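Local coordinates for DUF4847 domain-containing protein (PDB 4ZGF), which is of unknown function but binds calcium and belongs to a family of the lipocalin-like calycin clan, at residues Gln80-Gly83 and Lys84-Thr87. Sequence-based numbering, arbitrary orientation.
Sequences QADG and KDRT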
loop_
_atom_site.group_PDB
_atom_site.type_symbol
_atom_site.label_atom_id
_atom_site.label_comp_id
_atom_site.label_asym_id
_atom_site.label_seq_id
_atom_site.Cartn_x
_atom_site.Cartn_y
_atom_site.Cartn_z
ATOM N N GLN A 80 -3.800 -14.444 -1.552
ATOM C CA GLN A 80 -5.137 -15.038 -1.421
ATOM C C GLN A 80 -6.027 -14.040 -0.696
ATOM O O GLN A 80 -5.542 -13.314 0.167
ATOM C CB GLN A 80 -5.027 -16.380 -0.639
ATOM C CG GLN A 80 -4.019 -17.411 -1.171
ATOM C CD GLN A 80 -2.554 -17.232 -0.745
ATOM O OE1 GLN A 80 -2.242 -16.843 0.421
ATOM N NE2 GLN A 80 -1.622 -17.532 -1.687
ATOM N N ALA A 81 -7.312 -13.980 -1.027
ATOM C CA ALA A 81 -8.247 -13.157 -0.292
ATOM C C ALA A 81 -9.551 -13.899 -0.148
ATOM O O ALA A 81 -9.886 -14.799 -0.928
ATOM C CB ALA A 81 -8.437 -11.814 -0.982
ATOM N N ASP A 82 -10.297 -13.532 0.882
ATOM C CA ASP A 82 -11.602 -14.108 1.167
ATOM C C ASP A 82 -12.621 -12.982 1.181
ATOM O O ASP A 82 -12.578 -12.115 2.081
ATOM C CB ASP A 82 -11.545 -14.848 2.489
ATOM C CG ASP A 82 -12.827 -15.589 2.824
ATOM O OD1 ASP A 82 -13.865 -15.376 2.168
ATOM O OD2 ASP A 82 -12.747 -16.425 3.738
ATOM N N GLY A 83 -13.546 -12.991 0.227
ATOM C CA GLY A 83 -14.527 -11.946 0.146
ATOM C C GLY A 83 -15.657 -12.068 1.142
ATOM O O GLY A 83 -16.471 -11.142 1.269
ATOM N N LYS A 84 -15.732 -13.197 1.838
ATOM C CA LYS A 84 -16.778 -13.402 2.830
ATOM C C LYS A 84 -16.502 -12.612 4.101
ATOM O O LYS A 84 -17.449 -12.237 4.803
ATOM C CB LYS A 84 -16.964 -14.881 3.126
ATOM C CG LYS A 84 -17.236 -15.728 1.858
ATOM C CD LYS A 84 -17.510 -17.197 2.104
ATOM C CE LYS A 84 -16.458 -17.906 2.931
ATOM N NZ LYS A 84 -15.147 -17.947 2.237
ATOM N N ASP A 85 -15.227 -12.408 4.423
ATOM C CA ASP A 85 -14.842 -11.643 5.602
ATOM C C ASP A 85 -13.882 -10.496 5.291
ATOM O O ASP A 85 -13.395 -9.810 6.194
ATOM C CB ASP A 85 -14.321 -12.532 6.700
ATOM C CG ASP A 85 -13.177 -13.374 6.275
ATOM O OD1 ASP A 85 -12.615 -13.120 5.210
ATOM O OD2 ASP A 85 -12.828 -14.357 6.991
ATOM N N ARG A 86 -13.632 -10.258 4.018
ATOM C CA ARG A 86 -12.719 -9.196 3.566
ATOM C C ARG A 86 -11.333 -9.288 4.207
ATOM O O ARG A 86 -10.768 -8.327 4.725
ATOM C CB ARG A 86 -13.344 -7.801 3.647
ATOM C CG ARG A 86 -14.457 -7.624 2.649
ATOM C CD ARG A 86 -15.005 -6.202 2.632
ATOM N NE ARG A 86 -15.757 -5.933 3.850
ATOM C CZ ARG A 86 -16.102 -4.703 4.268
ATOM N NH1 ARG A 86 -15.738 -3.629 3.577
ATOM N NH2 ARG A 86 -16.825 -4.561 5.382
ATOM N N THR A 87 -10.775 -10.501 4.125
ATOM C CA THR A 87 -9.419 -10.770 4.579
ATOM C C THR A 87 -8.495 -11.071 3.400
ATOM O O THR A 87 -8.916 -11.455 2.314
ATOM C CB THR A 87 -9.380 -11.905 5.606
ATOM O OG1 THR A 87 -9.944 -13.083 5.052
ATOM C CG2 THR A 87 -10.068 -11.495 6.905
#
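A beta hairpin turn with a G1 bulge, whose D82 and D85 belong to a calcium site, joins strands 73-82 and 87-92: D82 pairs with T87 in the antiparallel ladder, and R86, with positive phi and psi, shares the place facing it. D82 N donates to T87 O at 2.9 Å, and T87 N returns a longer bond to D82 O. Next to this pair the CA of A81 makes a CH...O contact with the same T87 O.

The D82 carboxylate turns toward K84, CG anti to the backbone N (chi1 -175°). Its OD1 is gripped twice, by K84 N and K84 NZ, each at 2.9 Å from OD1. The backbone N-H comes from above the carboxylate plane; the ammonium of the salt bridge meets OD1 on its syn side, well off that plane and on the face opposite to K84 N, and makes a weak second bond to OD2. Bends at chi3 and chi4 curl the K84 chain back to bring NZ there.

D85 brings a second carboxylate close, its OD1 3.6 Å from D82 OD2, with the two carboxylate planes 54° apart. The calcium ion, together with K84, would be expected to offset the mutual repulsion of the two aspartates. The R86 side chain touches Y115 and Q116 of strand 114-117. T87 holds the D85 carboxylate from the strand side: its hydroxyl OG1 donates to D85 OD1 at 2.7 Å, from above the carboxylate plane.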